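Local coordinates for protein Myo-inositol phosphohydrolase (Mitsuokella multacida, PDB 4WU3) that probably dephosphorylates myo-inositol hexakisphosphate as a phytase related to protein tyrosine phosphatases, and binds inositol-(1,3,4,5)-tetrakisphosphate, at residues 153-158 and 595-600; 513-518 and 547-552. The protein carries 2 engineered substitutions. All blocks are in the same frame, centred on the assembly; numbering follows the deposited sequence.

Interaction 1: residues 153-158 and 595-600; sequences IPLEKE and YYHQKA. With 4IP (inositol-(1,3,4,5)-tetrakisphosphate), chain F.
The H597 imidazole meets the E158 carboxylate edge-on: the carboxylate lies at the ring edge and close to the ring plane, and the two flat groups are nearly coplanar. L155 CD1 stands 4.2 Å from H597 NE2 and approaches the ring obliquely, its side chain crossing that of H597 at about a right angle. The flat Y596 ring, on the same helix as H597, has the bound inositol phosphate at its rim.

A hydrogen bond runs from H597 NE2 to E158 OE1, 2.7 Å, with an N-H...O angle of 164°. OE1 accepts through its syn lone pair, the one facing OE2. The two side chains reach toward each other; H597 gets across because its CG is anti to the backbone N (chi1 166°), and E158 continues beyond CG as an extended chain. H597 ND1 is in turn hydrogen-bonded to E582 OE2, so both ring nitrogens are engaged and the rotation of the imidazole is fixed. Two flanking carboxylates would probably favour a protonated ring.

Beside this pair the contact is thin: P154 CG is 4.4 Å from Q598 NE2, and the segments bury 130 Å² together. It is a surface contact between helical segments 437 residues apart in sequence, held by a His-carboxylate hydrogen bond.

The short helical segments have axes 11.7 Å apart at closest approach and 55° between their directions, so side chains bridge most of the separation. Helix 149-161 touches helix 593-613 again where I151 meets Y595 and Q598. It also packs on strand 205-211, through I153 on R208 and T210 and the E156-R208 salt bridge.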
# COMPACT_ATOMS: atom_id res chain seq x y z
N ILE A 153 3.63 24.13 1.40
CA ILE A 153 4.63 25.19 1.59
C ILE A 153 4.06 26.41 2.33
O ILE A 153 4.63 26.84 3.35
CB ILE A 153 5.26 25.62 0.25
CG1 ILE A 153 6.00 24.45 -0.41
CG2 ILE A 153 6.21 26.80 0.44
CD1 ILE A 153 7.02 23.77 0.48
N PRO A 154 2.95 26.98 1.84
CA PRO A 154 2.36 28.12 2.57
C PRO A 154 1.77 27.74 3.93
O PRO A 154 1.76 28.56 4.84
CB PRO A 154 1.27 28.64 1.62
CG PRO A 154 1.03 27.54 0.63
CD PRO A 154 2.32 26.78 0.52
N LEU A 155 1.28 26.52 4.08
CA LEU A 155 0.77 26.06 5.36
C LEU A 155 1.88 26.02 6.41
O LEU A 155 1.72 26.51 7.54
CB LEU A 155 0.11 24.68 5.22
CG LEU A 155 -0.42 24.10 6.53
CD1 LEU A 155 -1.40 25.07 7.20
CD2 LEU A 155 -1.08 22.75 6.30
N GLU A 156 3.01 25.43 6.03
CA GLU A 156 4.22 25.38 6.87
C GLU A 156 4.70 26.78 7.30
O GLU A 156 5.06 26.98 8.45
CB GLU A 156 5.32 24.65 6.09
CG GLU A 156 6.68 24.52 6.77
CD GLU A 156 7.65 23.67 5.94
OE1 GLU A 156 8.17 24.16 4.90
OE2 GLU A 156 7.88 22.50 6.32
N LYS A 157 4.73 27.74 6.38
CA LYS A 157 5.12 29.10 6.73
C LYS A 157 4.17 29.70 7.78
O LYS A 157 4.62 30.35 8.74
CB LYS A 157 5.18 29.99 5.48
CG LYS A 157 6.38 29.67 4.60
CD LYS A 157 6.35 30.36 3.24
CE LYS A 157 7.53 29.89 2.39
NZ LYS A 157 7.50 30.44 1.00
N GLU A 158 2.88 29.45 7.59
CA GLU A 158 1.85 29.91 8.52
C GLU A 158 1.99 29.28 9.91
O GLU A 158 1.90 29.96 10.93
CB GLU A 158 0.45 29.58 7.97
CG GLU A 158 -0.67 29.82 8.98
CD GLU A 158 -2.02 29.42 8.45
OE1 GLU A 158 -2.09 28.52 7.60
OE2 GLU A 158 -3.02 30.04 8.87
N TYR A 595 -8.50 24.22 1.11
CA TYR A 595 -8.70 25.33 0.15
C TYR A 595 -9.57 26.45 0.72
O TYR A 595 -9.31 27.62 0.45
CB TYR A 595 -9.23 24.81 -1.19
CG TYR A 595 -8.26 23.85 -1.86
CD1 TYR A 595 -7.17 24.31 -2.59
CD2 TYR A 595 -8.42 22.48 -1.72
CE1 TYR A 595 -6.28 23.44 -3.17
CE2 TYR A 595 -7.53 21.59 -2.30
CZ TYR A 595 -6.46 22.07 -3.02
OH TYR A 595 -5.59 21.16 -3.58
N TYR A 596 -10.58 26.09 1.51
CA TYR A 596 -11.31 27.07 2.30
C TYR A 596 -10.38 27.76 3.29
O TYR A 596 -10.45 28.97 3.49
CB TYR A 596 -12.42 26.41 3.11
CG TYR A 596 -13.62 25.95 2.31
CD1 TYR A 596 -14.17 26.75 1.31
CD2 TYR A 596 -14.26 24.75 2.61
CE1 TYR A 596 -15.29 26.34 0.60
CE2 TYR A 596 -15.38 24.33 1.91
CZ TYR A 596 -15.89 25.13 0.90
OH TYR A 596 -17.01 24.72 0.21
N HIS A 597 -9.51 26.99 3.93
CA HIS A 597 -8.60 27.56 4.91
C HIS A 597 -7.67 28.56 4.24
O HIS A 597 -7.40 29.63 4.78
CB HIS A 597 -7.76 26.48 5.57
CG HIS A 597 -6.60 27.02 6.34
ND1 HIS A 597 -6.75 27.65 7.56
CD2 HIS A 597 -5.28 27.07 6.05
CE1 HIS A 597 -5.56 28.04 8.00
NE2 HIS A 597 -4.66 27.70 7.10
N GLN A 598 -7.18 28.19 3.07
CA GLN A 598 -6.29 29.06 2.32
C GLN A 598 -7.03 30.36 1.96
O GLN A 598 -6.45 31.44 1.98
CB GLN A 598 -5.80 28.30 1.09
CG GLN A 598 -4.98 29.10 0.10
CD GLN A 598 -4.30 28.19 -0.90
OE1 GLN A 598 -4.95 27.35 -1.53
NE2 GLN A 598 -2.99 28.33 -1.04
N LYS A 599 -8.32 30.26 1.65
CA LYS A 599 -9.08 31.46 1.33
C LYS A 599 -9.24 32.34 2.56
O LYS A 599 -9.07 33.56 2.50
CB LYS A 599 -10.45 31.13 0.76
CG LYS A 599 -10.44 30.62 -0.67
CD LYS A 599 -11.87 30.29 -1.08
CE LYS A 599 -11.96 29.79 -2.50
NZ LYS A 599 -13.34 29.28 -2.73
N ALA A 600 -9.57 31.72 3.68
CA ALA A 600 -9.76 32.46 4.90
C ALA A 600 -8.49 33.23 5.23
O ALA A 600 -8.54 34.39 5.61
CB ALA A 600 -10.11 31.51 6.03
C1 4IP F . -18.27 27.33 -6.85
O1 4IP F . -18.58 28.70 -7.12
C2 4IP F . -19.01 26.43 -7.83
O2 4IP F . -20.40 26.70 -7.77
C3 4IP F . -18.81 24.96 -7.49
O3 4IP F . -19.55 24.15 -8.41
C4 4IP F . -19.25 24.64 -6.07
O4 4IP F . -18.94 23.27 -5.78
C5 4IP F . -18.51 25.54 -5.08
O5 4IP F . -18.95 25.29 -3.74
C6 4IP F . -18.71 27.02 -5.42
O6 4IP F . -17.97 27.84 -4.51
P1 4IP F . -17.82 29.56 -8.25
O1P 4IP F . -16.44 29.77 -7.68
O2P 4IP F . -18.67 30.80 -8.35
O3P 4IP F . -17.88 28.70 -9.48
P3 4IP F . -18.80 23.02 -9.29
O4P 4IP F . -17.87 22.35 -8.30
O5P 4IP F . -18.11 23.81 -10.38
O6P 4IP F . -19.91 22.12 -9.77
P4 4IP F . -20.04 22.25 -5.18
O7P 4IP F . -21.26 22.42 -6.05
O8P 4IP F . -19.37 20.90 -5.34
O9P 4IP F . -20.21 22.72 -3.74
P5 4IP F . -17.90 25.34 -2.52
OPF 4IP F . -16.56 24.95 -3.13
OPG 4IP F . -18.46 24.33 -1.55
OPH 4IP F . -17.95 26.78 -2.05

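Interaction 2: residues 513-518 and 547-552; sequences IWPSAA and TTAYMA
P515 and Y550 run antiparallel alongside one another, pyrrolidine beside phenol. The closest atoms are P515 CG and Y550 CE2, 3.5 Å apart, and the approach to the ring is oblique. P515 CB continues the overlap toward the hydroxyl, 3.6 Å from Y550 OH. The other part of the proline ring faces W514: P515 CD sits 3.4 Å above the indole plane of W514, displaced toward the rim. The proline therefore touches two aromatic rings, one from its own segment and one from the helix.

W514 starts out pointing away from helix 545-558, but with its CG anti to the backbone N (chi1 173°) the indole swings back, bringing CZ3 to 4.4 Å from A549 CB. The same methyl lies 4.4 Å from P515 CD, so A549 fills the corner between proline and indole. All four residues are buried and the contact is apolar, covering 150 Å² in total.

Helix 545-558, which carries A549 and Y550, starts within the phosphate-binding P-loop, whose residues S540 to R546 line the ligand pocket, as in the protein tyrosine phosphatase fold. T547 OG1 is hydrogen-bonded to S540 OG, probably the engineered replacement of the signature cysteine, and T548 OG1 to A544 O. Segment 513-518 follows the pocket residues D511 and H512, in a position consistent with the general-acid loop of protein tyrosine phosphatase-like enzymes.

Past the proline, S516 is the N-cap of helix 517-529, its OG accepting from N519 N. Y550 OH makes a weak hydrogen bond to N519 O, while the indole of W514 also packs on K599, M602 and I603 of helix 593-613.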
# COMPACT_ATOMS: atom_id res chain seq x y z
N ILE A 513 -10.65 27.41 -5.59
CA ILE A 513 -9.42 27.84 -4.93
C ILE A 513 -9.24 29.35 -4.90
O ILE A 513 -9.83 30.09 -5.69
CB ILE A 513 -8.15 27.18 -5.53
CG1 ILE A 513 -7.69 27.87 -6.80
CG2 ILE A 513 -8.38 25.70 -5.82
CD1 ILE A 513 -6.37 27.32 -7.33
N TRP A 514 -8.42 29.80 -3.96
CA TRP A 514 -8.12 31.21 -3.83
C TRP A 514 -7.47 31.69 -5.12
O TRP A 514 -6.52 31.08 -5.59
CB TRP A 514 -7.22 31.45 -2.63
CG TRP A 514 -6.75 32.84 -2.53
CD1 TRP A 514 -5.51 33.30 -2.81
CD2 TRP A 514 -7.54 33.98 -2.16
NE1 TRP A 514 -5.46 34.66 -2.62
CE2 TRP A 514 -6.69 35.10 -2.22
CE3 TRP A 514 -8.87 34.16 -1.77
CZ2 TRP A 514 -7.13 36.38 -1.92
CZ3 TRP A 514 -9.30 35.43 -1.47
CH2 TRP A 514 -8.43 36.53 -1.55
N PRO A 515 -7.99 32.76 -5.72
CA PRO A 515 -7.39 33.25 -6.96
C PRO A 515 -5.87 33.40 -6.85
O PRO A 515 -5.36 33.88 -5.84
CB PRO A 515 -8.06 34.61 -7.15
CG PRO A 515 -9.38 34.46 -6.49
CD PRO A 515 -9.13 33.58 -5.30
N SER A 516 -5.14 32.99 -7.88
CA SER A 516 -3.68 33.07 -7.85
C SER A 516 -3.21 34.52 -7.81
O SER A 516 -3.93 35.43 -8.21
CB SER A 516 -3.08 32.35 -9.05
OG SER A 516 -3.26 33.12 -10.23
N ALA A 517 -1.99 34.71 -7.34
CA ALA A 517 -1.36 36.03 -7.34
C ALA A 517 -1.44 36.69 -8.71
O ALA A 517 -1.82 37.85 -8.81
CB ALA A 517 0.10 35.90 -6.93
N ALA A 518 -1.08 35.95 -9.76
CA ALA A 518 -1.13 36.47 -11.12
C ALA A 518 -2.53 36.93 -11.46
O ALA A 518 -2.72 37.99 -12.07
CB ALA A 518 -0.67 35.41 -12.12
N THR A 547 -16.57 34.42 -7.63
CA THR A 547 -17.27 35.68 -7.77
C THR A 547 -17.25 36.54 -6.50
O THR A 547 -16.95 37.74 -6.57
CB THR A 547 -18.73 35.44 -8.20
OG1 THR A 547 -18.77 35.01 -9.56
CG2 THR A 547 -19.57 36.70 -8.05
N THR A 548 -17.55 35.93 -5.36
CA THR A 548 -17.58 36.65 -4.09
C THR A 548 -16.19 37.05 -3.63
O THR A 548 -16.00 38.11 -3.02
CB THR A 548 -18.26 35.84 -2.98
OG1 THR A 548 -19.52 35.34 -3.44
CG2 THR A 548 -18.50 36.73 -1.78
N ALA A 549 -15.20 36.21 -3.92
CA ALA A 549 -13.80 36.56 -3.67
C ALA A 549 -13.40 37.86 -4.39
O ALA A 549 -12.91 38.80 -3.78
CB ALA A 549 -12.89 35.42 -4.09
N TYR A 550 -13.62 37.91 -5.70
CA TYR A 550 -13.29 39.11 -6.46
C TYR A 550 -14.13 40.31 -6.03
O TYR A 550 -13.59 41.43 -5.88
CB TYR A 550 -13.39 38.85 -7.97
CG TYR A 550 -12.09 38.31 -8.53
CD1 TYR A 550 -11.06 39.18 -8.91
CD2 TYR A 550 -11.86 36.94 -8.63
CE1 TYR A 550 -9.86 38.69 -9.39
CE2 TYR A 550 -10.66 36.45 -9.12
CZ TYR A 550 -9.66 37.32 -9.50
OH TYR A 550 -8.47 36.82 -9.98
N MET A 551 -15.42 40.11 -5.81
CA MET A 551 -16.26 41.23 -5.35
C MET A 551 -15.75 41.82 -4.02
O MET A 551 -15.72 43.03 -3.85
CB MET A 551 -17.72 40.81 -5.23
CG MET A 551 -18.39 40.52 -6.56
SD MET A 551 -19.99 39.71 -6.42
CE MET A 551 -21.00 41.13 -5.98
N ALA A 552 -15.36 40.95 -3.09
CA ALA A 552 -14.85 41.37 -1.80
C ALA A 552 -13.52 42.11 -1.94
O ALA A 552 -13.25 43.07 -1.21
CB ALA A 552 -14.69 40.17 -0.88

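The centres of interactions 1 and 2 are 15 Å apart, and helix 593-613 lies between them: it contributes 595-600 to interaction 1 and packs against I513 and W514 of interaction 2. The direct evidence is K599 CE at 3.7 Å from I513 C, Y595 CD1 at 3.7 Å from I513 CG2, and Q598 CG at 4.2 Å from W514 CB. Along the chain, interaction 2 is nested in the 436-residue span that interaction 1 closes, with the P-loop just before segment 547-552. One helix thus connects the loop packed on the P-loop helix with helix 149-161, far earlier in sequence, while its Y596 belongs to the ligand pocket.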